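Chitin deacetylase 1 (Bombyx mori, PDB 5ZNS) hydrolyses the N-acetamido groups of N-acetyl-D-glucosamine residues in chitin, releasing acetate and leaving chitosan, with zinc as its cofactor. Local coordinates at residues 45-50 with 81-86; 71-76 with 300-305; 341-346 with 362-367; 348-353 with 367-372. All coordinates share one frame; numbering follows the deposited sequence.

Interactions 1 and 2 belong to the zinc-dependent deacetylase core, whereas interactions 3 and 4 fold the C-terminal part of the chain on itself beside it. Interaction 1 includes the zinc ligand Asp-46 and the glycosylated Asn-84; interaction 2 lies about 18 Å away, centre to centre, and meets it where Ile-48 CD1 packs 3.7 Å from Tyr-76 CD2. Interactions 3 and 4 share Tyr-367, with centres about 12 Å apart. The salt bridge from Lys-81 NZ to Glu-353 OE2, 2.7 Å long, joins interaction 1 to interaction 4. In interaction 4 the Trp-369 side chain comes within about 7 Å of that of the zinc ligand His-105.

Interaction 1 of 4, residues 45-50 with 81-86; sequences DDAINN and KYTNYS. With NAG (2-acetamido-2-deoxy-beta-D-glucopyranose), chain B.
Ile-48 and Thr-83 run past each other with CA atoms 4.9 Å apart, and the nearly straight bond from Asn-84 N to Ile-48 O (2.8 Å, 174°) ties the loop after strand 38-44 to the N-terminus of helix 85-93 in the CE4 deacetylase domain. The N-H of the same Ile-48 reaches Thr-83 OG1 at 3.3 Å, a hydroxyl also bonded to Ser-79 O. Ala-47 CB sits against that same OG1 and against Lys-81 O. Asn-49 folds its amide back over its own main chain (chi1 57°), and ND2 gives a 2.8 Å bond to Tyr-82 O, which lies in the amide plane although the donor stands above the carbonyl plane. With an alanine here, Tyr-82 O would probably lose this donor and the loop one of its ties to residues 81-86. Asp-46, in the same loop just before Ala-47, is a zinc ligand, and the contact lies next to the metal site. Asn-84 N-caps helix 85-93, its OD1 accepting from Ala-87 N, while its other amide atom carries the glycan: ND2 is joined to NAG C1 at 1.4 Å.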
loop_
_atom_site.group_PDB
_atom_site.type_symbol
_atom_site.label_atom_id
_atom_site.label_comp_id
_atom_site.label_asym_id
_atom_site.label_seq_id
_atom_site.Cartn_x
_atom_site.Cartn_y
_atom_site.Cartn_z
ATOM N N ASP A 45 -2.817 1.671 6.610
ATOM C CA ASP A 45 -3.908 2.328 6.017
ATOM C C ASP A 45 -4.378 3.452 6.828
ATOM O O ASP A 45 -3.988 3.714 7.903
ATOM C CB ASP A 45 -5.012 1.339 5.624
ATOM C CG ASP A 45 -4.855 0.724 4.277
ATOM O OD1 ASP A 45 -3.847 0.832 3.666
ATOM O OD2 ASP A 45 -5.775 0.072 3.845
ATOM N N ASP A 46 -5.277 4.226 6.230
ATOM C CA ASP A 46 -6.005 5.257 6.964
ATOM C C ASP A 46 -5.047 6.373 7.404
ATOM O O ASP A 46 -3.873 6.377 7.033
ATOM C CB ASP A 46 -6.641 4.669 8.226
ATOM C CG ASP A 46 -8.034 4.126 7.977
ATOM O OD1 ASP A 46 -8.862 4.855 7.394
ATOM O OD2 ASP A 46 -8.299 2.969 8.366
ATOM N N ALA A 47 -5.563 7.318 8.185
ATOM C CA ALA A 47 -4.820 8.511 8.616
ATOM C C ALA A 47 -3.616 8.296 9.547
ATOM O O ALA A 47 -3.533 7.302 10.267
ATOM C CB ALA A 47 -5.777 9.529 9.224
ATOM N N ILE A 48 -2.576 9.168 9.464
ATOM C CA ILE A 48 -1.274 9.239 10.242
ATOM C C ILE A 48 -1.183 10.443 11.196
ATOM O O ILE A 48 -1.181 11.521 10.785
ATOM C CB ILE A 48 0.025 9.375 9.374
ATOM C CG1 ILE A 48 0.270 8.229 8.429
ATOM C CG2 ILE A 48 1.283 9.463 10.207
ATOM C CD1 ILE A 48 1.541 8.291 7.631
ATOM N N ASN A 49 -1.063 10.196 12.473
ATOM C CA ASN A 49 -1.042 11.201 13.509
ATOM C C ASN A 49 -0.579 10.681 14.839
ATOM O O ASN A 49 0.022 9.709 14.902
ATOM C CB ASN A 49 -2.397 11.889 13.643
ATOM C CG ASN A 49 -3.535 10.936 13.913
ATOM O OD1 ASN A 49 -3.389 9.936 14.485
ATOM N ND2 ASN A 49 -4.641 11.269 13.461
ATOM N N ASN A 50 -0.901 11.361 15.895
ATOM C CA ASN A 50 -0.483 10.988 17.225
ATOM C C ASN A 50 -1.007 9.681 17.774
ATOM O O ASN A 50 -0.496 9.192 18.696
ATOM C CB ASN A 50 -0.660 12.108 18.219
ATOM C CG ASN A 50 0.504 13.028 18.269
ATOM O OD1 ASN A 50 1.540 12.758 17.759
ATOM N ND2 ASN A 50 0.316 14.134 18.888
ATOM N N LYS A 81 -8.349 13.086 6.637
ATOM C CA LYS A 81 -8.910 13.643 7.864
ATOM C C LYS A 81 -8.057 13.291 9.077
ATOM O O LYS A 81 -7.705 12.127 9.290
ATOM C CB LYS A 81 -10.341 13.139 8.065
ATOM C CG LYS A 81 -11.226 14.112 8.840
ATOM C CD LYS A 81 -12.638 13.567 9.029
ATOM C CE LYS A 81 -13.493 14.555 9.809
ATOM N NZ LYS A 81 -14.937 14.206 9.745
ATOM N N TYR A 82 -7.720 14.314 9.868
ATOM C CA TYR A 82 -6.960 14.215 11.108
ATOM C C TYR A 82 -5.497 13.849 10.891
ATOM O O TYR A 82 -4.801 13.526 11.864
ATOM C CB TYR A 82 -7.577 13.204 12.086
ATOM C CG TYR A 82 -9.076 13.344 12.300
ATOM C CD1 TYR A 82 -9.629 14.538 12.755
ATOM C CD2 TYR A 82 -9.935 12.266 12.079
ATOM C CE1 TYR A 82 -10.994 14.655 12.971
ATOM C CE2 TYR A 82 -11.288 12.378 12.285
ATOM C CZ TYR A 82 -11.819 13.570 12.732
ATOM O OH TYR A 82 -13.178 13.675 12.934
ATOM N N THR A 83 -5.003 13.888 9.657
ATOM C CA THR A 83 -3.627 13.495 9.396
ATOM C C THR A 83 -2.666 14.633 9.726
ATOM O O THR A 83 -2.980 15.812 9.557
ATOM C CB THR A 83 -3.476 13.040 7.938
ATOM O OG1 THR A 83 -3.920 11.685 7.829
ATOM C CG2 THR A 83 -2.039 13.140 7.435
ATOM N N ASN A 84 -1.492 14.257 10.233
ATOM C CA ASN A 84 -0.424 15.187 10.581
ATOM C C ASN A 84 0.574 15.164 9.421
ATOM O O ASN A 84 1.308 14.184 9.239
ATOM C CB ASN A 84 0.179 14.766 11.929
ATOM C CG ASN A 84 1.414 15.577 12.350
ATOM O OD1 ASN A 84 2.073 16.222 11.533
ATOM N ND2 ASN A 84 1.734 15.522 13.658
ATOM N N TYR A 85 0.586 16.237 8.623
ATOM C CA TYR A 85 1.369 16.228 7.392
ATOM C C TYR A 85 2.850 16.491 7.623
ATOM O O TYR A 85 3.651 16.145 6.754
ATOM C CB TYR A 85 0.784 17.226 6.380
ATOM C CG TYR A 85 -0.500 16.679 5.812
ATOM C CD1 TYR A 85 -0.483 15.744 4.777
ATOM C CD2 TYR A 85 -1.722 17.018 6.372
ATOM C CE1 TYR A 85 -1.663 15.202 4.288
ATOM C CE2 TYR A 85 -2.910 16.480 5.893
ATOM C CZ TYR A 85 -2.873 15.575 4.854
ATOM O OH TYR A 85 -4.046 15.042 4.383
ATOM N N SER A 86 3.234 17.058 8.776
ATOM C CA SER A 86 4.647 17.042 9.159
ATOM C C SER A 86 5.135 15.618 9.376
ATOM O O SER A 86 6.248 15.267 8.966
ATOM C CB SER A 86 4.884 17.868 10.427
ATOM O OG SER A 86 4.504 19.209 10.213
HETATM C C1 NAG B . 2.899 16.181 14.206
HETATM C C2 NAG B . 2.981 16.241 15.730
HETATM C C3 NAG B . 4.294 16.898 16.162
HETATM C C4 NAG B . 5.486 16.216 15.495
HETATM C C5 NAG B . 5.259 16.098 13.990
HETATM C C6 NAG B . 6.330 15.299 13.280
HETATM C C7 NAG B . 0.648 16.359 16.464
HETATM C C8 NAG B . -0.413 17.204 17.106
HETATM N N2 NAG B . 1.843 16.934 16.314
HETATM O O3 NAG B . 4.404 16.812 17.578
HETATM O O4 NAG B . 6.643 17.035 15.599
HETATM O O5 NAG B . 4.005 15.463 13.709
HETATM O O6 NAG B . 6.493 14.009 13.852
HETATM O O7 NAG B . 0.426 15.209 16.080
#

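Interaction 2 of 4, residues 71-76 with 300-305; sequences DIKATY and FVTMTQ
Thr-75 turns OG1 anti to its carbonyl carbon (chi1 -52°), toward the start of helix 303-311, and Thr-302 sets CG2 anti to its own carbonyl carbon, against Lys-73 CB at 3.6 Å. The parallel-sheet core of the deacetylase domain here meets a helix N-terminus, where Thr-302 and Gln-305 form a capping box: Gln-305 N gives to Thr-302 OG1, and Thr-302 N gives to Gln-305 OE1 at 2.9 Å. Across the contact, Lys-73 N bonds to Phe-300 O at 3.1 Å, from above the carbonyl plane. Beside it Ile-72 and Phe-300 lie side by side, CB to CB 3.7 Å, and both also touch Leu-292 of helix 278-294. The Lys-73 chain bends away, and NZ bonds to Asp-71 O and Lys-328 O. At the other end Met-303, a selenomethionine, crosses Thr-75 at about a right angle. Thr-75 OG1 accepts from Met-303 N at 3.1 Å and donates to a water 2.7 Å away, which in turn gives a hydrogen bond to Val-301 O.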
loop_
_atom_site.group_PDB
_atom_site.type_symbol
_atom_site.label_atom_id
_atom_site.label_comp_id
_atom_site.label_asym_id
_atom_site.label_seq_id
_atom_site.Cartn_x
_atom_site.Cartn_y
_atom_site.Cartn_z
ATOM N N ASP A 71 17.528 0.296 6.074
ATOM C CA ASP A 71 16.348 0.215 6.925
ATOM C C ASP A 71 15.204 -0.451 6.176
ATOM O O ASP A 71 14.992 -0.202 4.986
ATOM C CB ASP A 71 15.909 1.607 7.377
ATOM C CG ASP A 71 16.879 2.250 8.343
ATOM O OD1 ASP A 71 17.662 1.528 8.991
ATOM O OD2 ASP A 71 16.849 3.493 8.456
ATOM N N ILE A 72 14.472 -1.313 6.885
ATOM C CA ILE A 72 13.273 -1.896 6.307
ATOM C C ILE A 72 12.293 -0.764 6.012
ATOM O O ILE A 72 12.279 0.272 6.690
ATOM C CB ILE A 72 12.649 -2.959 7.231
ATOM C CG1 ILE A 72 12.315 -2.383 8.608
ATOM C CG2 ILE A 72 13.604 -4.163 7.383
ATOM C CD1 ILE A 72 11.396 -3.297 9.443
ATOM N N LYS A 73 11.486 -0.946 4.970
ATOM C CA LYS A 73 10.617 0.113 4.475
ATOM C C LYS A 73 9.179 -0.372 4.368
ATOM O O LYS A 73 8.917 -1.532 4.031
ATOM C CB LYS A 73 11.086 0.627 3.102
ATOM C CG LYS A 73 12.510 1.153 3.083
ATOM C CD LYS A 73 12.726 2.246 4.119
ATOM C CE LYS A 73 13.874 3.152 3.712
ATOM N NZ LYS A 73 15.130 2.383 3.497
ATOM N N ALA A 74 8.250 0.549 4.627
ATOM C CA ALA A 74 6.822 0.284 4.569
ATOM C C ALA A 74 6.133 1.308 3.670
ATOM O O ALA A 74 6.714 2.322 3.274
ATOM C CB ALA A 74 6.196 0.308 5.972
ATOM N N THR A 75 4.866 1.035 3.365
ATOM C CA THR A 75 4.043 1.892 2.527
ATOM C C THR A 75 2.837 2.360 3.329
ATOM O O THR A 75 2.178 1.554 3.991
ATOM C CB THR A 75 3.580 1.149 1.277
ATOM O OG1 THR A 75 4.713 0.578 0.624
ATOM C CG2 THR A 75 2.900 2.103 0.320
ATOM N N TYR A 76 2.544 3.649 3.257
ATOM C CA TYR A 76 1.432 4.257 3.980
ATOM C C TYR A 76 0.408 4.769 2.979
ATOM O O TYR A 76 0.687 5.706 2.223
ATOM C CB TYR A 76 1.920 5.390 4.874
ATOM C CG TYR A 76 2.816 4.912 5.986
ATOM C CD1 TYR A 76 4.165 4.681 5.763
ATOM C CD2 TYR A 76 2.313 4.682 7.255
ATOM C CE1 TYR A 76 4.988 4.243 6.773
ATOM C CE2 TYR A 76 3.139 4.239 8.276
ATOM C CZ TYR A 76 4.475 4.026 8.024
ATOM O OH TYR A 76 5.305 3.581 9.027
ATOM N N PHE A 300 12.071 -6.384 3.305
ATOM C CA PHE A 300 10.896 -5.565 3.604
ATOM C C PHE A 300 10.990 -4.272 2.796
ATOM O O PHE A 300 11.818 -3.401 3.096
ATOM C CB PHE A 300 10.797 -5.285 5.103
ATOM C CG PHE A 300 10.501 -6.517 5.935
ATOM C CD1 PHE A 300 11.508 -7.404 6.277
ATOM C CD2 PHE A 300 9.213 -6.791 6.361
ATOM C CE1 PHE A 300 11.233 -8.532 7.029
ATOM C CE2 PHE A 300 8.932 -7.920 7.115
ATOM C CZ PHE A 300 9.943 -8.791 7.449
ATOM N N VAL A 301 10.145 -4.149 1.766
ATOM C CA VAL A 301 10.265 -3.085 0.778
ATOM C C VAL A 301 8.924 -2.387 0.581
ATOM O O VAL A 301 7.864 -2.897 0.957
ATOM C CB VAL A 301 10.782 -3.618 -0.576
ATOM C CG1 VAL A 301 12.202 -4.169 -0.423
ATOM C CG2 VAL A 301 9.828 -4.677 -1.147
ATOM N N THR A 302 8.989 -1.195 -0.014
ATOM C CA THR A 302 7.789 -0.461 -0.377
ATOM C C THR A 302 7.152 -1.073 -1.623
ATOM O O THR A 302 7.735 -1.909 -2.322
ATOM C CB THR A 302 8.088 1.018 -0.633
ATOM O OG1 THR A 302 8.819 1.145 -1.854
ATOM C CG2 THR A 302 8.881 1.652 0.514
HETATM N N MSE A 303 5.944 -0.622 -1.911
HETATM C CA MSE A 303 5.201 -1.101 -3.068
HETATM C C MSE A 303 5.808 -0.652 -4.394
HETATM O O MSE A 303 5.908 -1.443 -5.336
HETATM C CB MSE A 303 3.763 -0.634 -2.951
HETATM C CG MSE A 303 3.185 -1.037 -1.618
HETATM SE SE MSE A 303 2.136 -2.632 -1.815
HETATM C CE MSE A 303 0.725 -1.759 -2.730
ATOM N N THR A 304 6.189 0.626 -4.468
ATOM C CA THR A 304 6.975 1.106 -5.600
ATOM C C THR A 304 8.217 0.249 -5.796
ATOM O O THR A 304 8.535 -0.152 -6.923
ATOM C CB THR A 304 7.373 2.574 -5.391
ATOM O OG1 THR A 304 6.225 3.417 -5.550
ATOM C CG2 THR A 304 8.450 2.996 -6.401
ATOM N N GLN A 305 8.914 -0.072 -4.701
ATOM C CA GLN A 305 10.123 -0.881 -4.801
ATOM C C GLN A 305 9.841 -2.281 -5.338
ATOM O O GLN A 305 10.708 -2.867 -5.990
ATOM C CB GLN A 305 10.822 -0.956 -3.444
ATOM C CG GLN A 305 11.642 0.283 -3.126
ATOM C CD GLN A 305 12.151 0.305 -1.701
ATOM O OE1 GLN A 305 11.717 -0.478 -0.855
ATOM N NE2 GLN A 305 13.083 1.210 -1.426
HETATM O O HOH W 1 5.237 -1.819 1.690
#

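Interaction 3 of 4, residues 341-346 with 362-367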
loop_
_atom_site.group_PDB
_atom_site.type_symbol
_atom_site.label_atom_id
_atom_site.label_comp_id
_atom_site.label_asym_id
_atom_site.label_seq_id
_atom_site.Cartn_x
_atom_site.Cartn_y
_atom_site.Cartn_z
ATOM N N HIS A 341 3.836 24.039 12.408
ATOM C CA HIS A 341 2.643 24.819 12.692
ATOM C C HIS A 341 1.486 23.876 12.987
ATOM O O HIS A 341 1.383 22.785 12.417
ATOM C CB HIS A 341 2.288 25.726 11.511
ATOM C CG HIS A 341 3.375 26.686 11.142
ATOM N ND1 HIS A 341 3.905 26.760 9.874
ATOM C CD2 HIS A 341 4.040 27.604 11.882
ATOM C CE1 HIS A 341 4.847 27.686 9.845
ATOM N NE2 HIS A 341 4.950 28.213 11.052
ATOM N N SER A 342 0.620 24.300 13.896
ATOM C CA SER A 342 -0.593 23.563 14.232
ATOM C C SER A 342 -1.768 24.433 13.810
ATOM O O SER A 342 -2.124 25.393 14.497
ATOM C CB SER A 342 -0.644 23.227 15.717
ATOM O OG SER A 342 -1.519 22.136 15.943
ATOM N N CYS A 343 -2.361 24.097 12.678
ATOM C CA CYS A 343 -3.395 24.916 12.064
ATOM C C CYS A 343 -4.763 24.438 12.521
ATOM O O CYS A 343 -5.145 23.297 12.247
ATOM C CB CYS A 343 -3.281 24.827 10.545
ATOM S SG CYS A 343 -1.590 25.123 10.002
ATOM N N LYS A 344 -5.502 25.304 13.202
ATOM C CA LYS A 344 -6.864 24.989 13.623
ATOM C C LYS A 344 -7.806 25.497 12.537
ATOM O O LYS A 344 -7.986 26.708 12.379
ATOM C CB LYS A 344 -7.171 25.610 14.985
ATOM C CG LYS A 344 -8.313 24.948 15.728
ATOM C CD LYS A 344 -8.364 25.326 17.208
ATOM C CE LYS A 344 -9.252 24.352 17.976
ATOM N NZ LYS A 344 -8.687 22.972 18.030
ATOM N N LEU A 345 -8.391 24.573 11.775
ATOM C CA LEU A 345 -9.010 24.911 10.502
ATOM C C LEU A 345 -10.456 24.450 10.451
ATOM O O LEU A 345 -10.900 23.591 11.213
ATOM C CB LEU A 345 -8.246 24.297 9.327
ATOM C CG LEU A 345 -6.791 24.740 9.163
ATOM C CD1 LEU A 345 -6.067 23.897 8.104
ATOM C CD2 LEU A 345 -6.723 26.218 8.816
ATOM N N THR A 346 -11.164 25.009 9.480
ATOM C CA THR A 346 -12.602 24.908 9.381
ATOM C C THR A 346 -12.949 24.871 7.899
ATOM O O THR A 346 -12.179 25.345 7.062
ATOM C CB THR A 346 -13.235 26.104 10.105
ATOM O OG1 THR A 346 -14.555 25.781 10.532
ATOM C CG2 THR A 346 -13.261 27.307 9.215
ATOM N N ARG A 362 3.118 27.414 6.166
ATOM C CA ARG A 362 2.172 28.315 6.806
ATOM C C ARG A 362 0.764 27.737 6.695
ATOM O O ARG A 362 0.435 27.027 5.741
ATOM C CB ARG A 362 2.218 29.697 6.153
ATOM C CG ARG A 362 1.558 29.693 4.790
ATOM C CD ARG A 362 1.334 31.059 4.176
ATOM N NE ARG A 362 0.922 30.890 2.782
ATOM C CZ ARG A 362 -0.334 30.960 2.349
ATOM N NH1 ARG A 362 -1.325 31.210 3.197
ATOM N NH2 ARG A 362 -0.600 30.770 1.063
ATOM N N CYS A 363 -0.065 28.042 7.682
ATOM C CA CYS A 363 -1.417 27.509 7.717
ATOM C C CYS A 363 -2.201 28.035 6.520
ATOM O O CYS A 363 -2.165 29.241 6.239
ATOM C CB CYS A 363 -2.114 27.877 9.042
ATOM S SG CYS A 363 -1.353 27.099 10.442
ATOM N N PRO A 364 -2.946 27.190 5.823
ATOM C CA PRO A 364 -3.789 27.681 4.738
ATOM C C PRO A 364 -5.012 28.388 5.288
ATOM O O PRO A 364 -5.225 28.468 6.503
ATOM C CB PRO A 364 -4.158 26.398 3.987
ATOM C CG PRO A 364 -4.274 25.399 5.098
ATOM C CD PRO A 364 -3.116 25.740 6.022
ATOM N N VAL A 365 -5.839 28.874 4.376
ATOM C CA VAL A 365 -6.958 29.727 4.741
ATOM C C VAL A 365 -8.137 28.918 5.292
ATOM O O VAL A 365 -8.816 29.358 6.229
ATOM C CB VAL A 365 -7.331 30.560 3.504
ATOM C CG1 VAL A 365 -8.763 30.907 3.530
ATOM C CG2 VAL A 365 -6.440 31.817 3.428
ATOM N N ASN A 366 -8.419 27.738 4.734
ATOM C CA ASN A 366 -9.460 26.885 5.294
ATOM C C ASN A 366 -9.027 25.423 5.174
ATOM O O ASN A 366 -7.945 25.110 4.663
ATOM C CB ASN A 366 -10.826 27.195 4.653
ATOM C CG ASN A 366 -10.989 26.584 3.282
ATOM O OD1 ASN A 366 -10.022 26.451 2.531
ATOM N ND2 ASN A 366 -12.221 26.210 2.939
ATOM N N TYR A 367 -9.848 24.518 5.717
ATOM C CA TYR A 367 -9.458 23.110 5.783
ATOM C C TYR A 367 -9.551 22.481 4.397
ATOM O O TYR A 367 -10.598 22.576 3.750
ATOM C CB TYR A 367 -10.339 22.334 6.760
ATOM C CG TYR A 367 -9.834 20.930 7.046
ATOM C CD1 TYR A 367 -8.576 20.733 7.606
ATOM C CD2 TYR A 367 -10.610 19.804 6.763
ATOM C CE1 TYR A 367 -8.097 19.475 7.872
ATOM C CE2 TYR A 367 -10.125 18.511 7.034
ATOM C CZ TYR A 367 -8.867 18.365 7.585
ATOM O OH TYR A 367 -8.343 17.120 7.866
HETATM O O HOH W 2 -10.108 27.895 8.691
#
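Leu-345 and Pro-364 cross at about a right angle, with the leucine's two methyls dividing the work: CD1 lies 3.8 Å from Pro-364 CG, while CD2 reaches the carbonyl Pro-364 O. Leu-345 CB meanwhile turns to Tyr-367, packing against its CB at 3.9 Å and meeting the ring obliquely near CD1. Tyr-367 holds CG anti to its backbone N (chi1 -170°), a torsion that leaves the CD1 side of the ring by Leu-345 while its far end leads away; the ring stacks on His-80 and touches strand 355-359. Its backbone is fixed in the same place, for Tyr-367 N gives a 2.8 Å hydrogen bond to Thr-346 O from above the carbonyl plane. A water adds a second link there, donating to Val-365 O and accepting a weak bond from Thr-346 N. Two residues back along the strand from Leu-345, Cys-343 points the same way and joins Cys-363, SG to SG 2.0 Å. The disulfide torsion is -82°, near the right angle such bonds prefer, and Pro-364 CD rests beside the Cys-343 sulfur. Further out the His-341 ring meets the Arg-362 backbone obliquely, and its ND1 bonds to Leu-361 O. A cystine and a small apolar cluster thus pin the chain that follows the two-stranded antiparallel hairpin 341-345/355-359 to its first strand.

Interaction 4 of 4, residues 348-353 with 367-372; sequences KEVPGE and YPWLND
The apolar part of the contact is Val-350 set against two aromatic rings. Val-350 CG1 stands over one face of Trp-369, 3.4 Å from the centroid of the six-membered ring and only 14° off its normal, a CH-pi contact; its other methyl, CG2, touches Tyr-367 CD2 at 4.1 Å. The polar part rests on Glu-349, whose chain stretches out beyond CG. The carboxylate stands nearly upright to the indole, with planes 85° apart, and OE1 lies at the ring edge, 3.4 Å from Trp-369 CD1. OE1 also accepts the N-H of Asn-371 on its syn side, at 2.9 Å and 167°, inside the type I turn from Trp-369 to Asp-372. An alanine in place of Trp-369 would probably open a gap over Val-350 CG1 and let the Glu-349 side chain, without the indole beside it, turn more freely. The solvent link is a water that donates to both Glu-349 OE2 (2.7 Å) and Tyr-367 O. Asp-372 OD2, which bonds to Gly-377 N, is 5.6 Å from Glu-349 OE2, so the two acids may raise each other's affinity for a proton, while the turn N-H and the water would tend to favour the charged form of Glu-349.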
loop_
_atom_site.group_PDB
_atom_site.type_symbol
_atom_site.label_atom_id
_atom_site.label_comp_id
_atom_site.label_asym_id
_atom_site.label_seq_id
_atom_site.Cartn_x
_atom_site.Cartn_y
_atom_site.Cartn_z
ATOM N N LYS A 348 -16.645 24.791 5.148
ATOM C CA LYS A 348 -18.053 24.560 4.831
ATOM C C LYS A 348 -18.308 23.129 4.368
ATOM O O LYS A 348 -19.442 22.648 4.461
ATOM C CB LYS A 348 -18.520 25.540 3.734
ATOM C CG LYS A 348 -17.952 25.193 2.346
ATOM C CD LYS A 348 -18.004 26.357 1.352
ATOM C CE LYS A 348 -19.288 27.149 1.458
ATOM N NZ LYS A 348 -19.501 27.944 0.216
ATOM N N GLU A 349 -17.278 22.436 3.868
ATOM C CA GLU A 349 -17.446 21.075 3.372
ATOM C C GLU A 349 -17.463 20.046 4.488
ATOM O O GLU A 349 -18.013 18.959 4.296
ATOM C CB GLU A 349 -16.328 20.723 2.385
ATOM C CG GLU A 349 -16.262 21.596 1.138
ATOM C CD GLU A 349 -15.152 21.157 0.200
ATOM O OE1 GLU A 349 -15.255 20.039 -0.350
ATOM O OE2 GLU A 349 -14.167 21.915 0.031
ATOM N N VAL A 350 -16.865 20.349 5.634
ATOM C CA VAL A 350 -16.974 19.490 6.812
ATOM C C VAL A 350 -17.706 20.297 7.884
ATOM O O VAL A 350 -17.102 20.757 8.862
ATOM C CB VAL A 350 -15.593 18.950 7.240
ATOM C CG1 VAL A 350 -14.968 18.209 6.082
ATOM C CG2 VAL A 350 -14.632 20.064 7.630
ATOM N N PRO A 351 -19.014 20.493 7.736
ATOM C CA PRO A 351 -19.717 21.479 8.572
ATOM C C PRO A 351 -19.659 21.135 10.056
ATOM O O PRO A 351 -19.899 19.995 10.464
ATOM C CB PRO A 351 -21.153 21.436 8.035
ATOM C CG PRO A 351 -21.277 20.092 7.369
ATOM C CD PRO A 351 -19.919 19.830 6.779
ATOM N N GLY A 352 -19.332 22.143 10.864
ATOM C CA GLY A 352 -19.341 22.038 12.306
ATOM C C GLY A 352 -18.002 21.693 12.924
ATOM O O GLY A 352 -17.688 22.169 14.023
ATOM N N GLU A 353 -17.197 20.892 12.241
ATOM C CA GLU A 353 -15.968 20.407 12.832
ATOM C C GLU A 353 -14.869 21.451 12.744
ATOM O O GLU A 353 -14.839 22.293 11.844
ATOM C CB GLU A 353 -15.505 19.124 12.142
ATOM C CG GLU A 353 -16.541 18.014 12.155
ATOM C CD GLU A 353 -15.989 16.706 11.626
ATOM O OE1 GLU A 353 -15.110 16.114 12.296
ATOM O OE2 GLU A 353 -16.428 16.279 10.536
ATOM N N TYR A 367 -9.848 24.518 5.717
ATOM C CA TYR A 367 -9.458 23.110 5.783
ATOM C C TYR A 367 -9.551 22.481 4.397
ATOM O O TYR A 367 -10.598 22.576 3.750
ATOM C CB TYR A 367 -10.339 22.334 6.760
ATOM C CG TYR A 367 -9.834 20.930 7.046
ATOM C CD1 TYR A 367 -8.576 20.733 7.606
ATOM C CD2 TYR A 367 -10.610 19.804 6.763
ATOM C CE1 TYR A 367 -8.097 19.475 7.872
ATOM C CE2 TYR A 367 -10.125 18.511 7.034
ATOM C CZ TYR A 367 -8.867 18.365 7.585
ATOM O OH TYR A 367 -8.343 17.120 7.866
ATOM N N PRO A 368 -8.489 21.845 3.914
ATOM C CA PRO A 368 -8.563 21.160 2.621
ATOM C C PRO A 368 -9.600 20.046 2.644
ATOM O O PRO A 368 -9.722 19.312 3.628
ATOM C CB PRO A 368 -7.144 20.606 2.435
ATOM C CG PRO A 368 -6.281 21.454 3.334
ATOM C CD PRO A 368 -7.139 21.795 4.501
ATOM N N TRP A 369 -10.368 19.952 1.558
ATOM C CA TRP A 369 -11.359 18.896 1.362
ATOM C C TRP A 369 -11.585 18.732 -0.137
ATOM O O TRP A 369 -10.862 19.312 -0.952
ATOM C CB TRP A 369 -12.665 19.207 2.105
ATOM C CG TRP A 369 -13.469 17.996 2.475
ATOM C CD1 TRP A 369 -14.675 17.617 1.944
ATOM C CD2 TRP A 369 -13.137 17.009 3.465
ATOM N NE1 TRP A 369 -15.102 16.453 2.534
ATOM C CE2 TRP A 369 -14.184 16.062 3.473
ATOM C CE3 TRP A 369 -12.058 16.832 4.341
ATOM C CZ2 TRP A 369 -14.183 14.953 4.320
ATOM C CZ3 TRP A 369 -12.061 15.736 5.180
ATOM C CH2 TRP A 369 -13.114 14.807 5.165
ATOM N N LEU A 370 -12.628 17.969 -0.493
ATOM C CA LEU A 370 -12.842 17.516 -1.871
ATOM C C LEU A 370 -12.751 18.649 -2.889
ATOM O O LEU A 370 -12.058 18.529 -3.906
ATOM C CB LEU A 370 -14.210 16.842 -1.997
ATOM C CG LEU A 370 -14.369 15.355 -1.716
ATOM C CD1 LEU A 370 -15.787 14.978 -2.075
ATOM C CD2 LEU A 370 -13.365 14.533 -2.513
ATOM N N ASN A 371 -13.481 19.736 -2.656
ATOM C CA ASN A 371 -13.601 20.812 -3.632
ATOM C C ASN A 371 -12.508 21.861 -3.497
ATOM O O ASN A 371 -12.468 22.804 -4.293
ATOM C CB ASN A 371 -14.976 21.483 -3.513
ATOM C CG ASN A 371 -16.129 20.532 -3.850
ATOM O OD1 ASN A 371 -15.996 19.652 -4.696
ATOM N ND2 ASN A 371 -17.264 20.717 -3.186
ATOM N N ASP A 372 -11.614 21.717 -2.529
ATOM C CA ASP A 372 -10.544 22.682 -2.312
ATOM C C ASP A 372 -9.371 21.951 -1.669
ATOM O O ASP A 372 -9.106 22.127 -0.472
ATOM C CB ASP A 372 -11.043 23.844 -1.443
ATOM C CG ASP A 372 -10.034 24.983 -1.328
ATOM O OD1 ASP A 372 -9.043 24.994 -2.090
ATOM O OD2 ASP A 372 -10.227 25.868 -0.458
HETATM O O HOH W 3 -12.686 23.002 1.956
#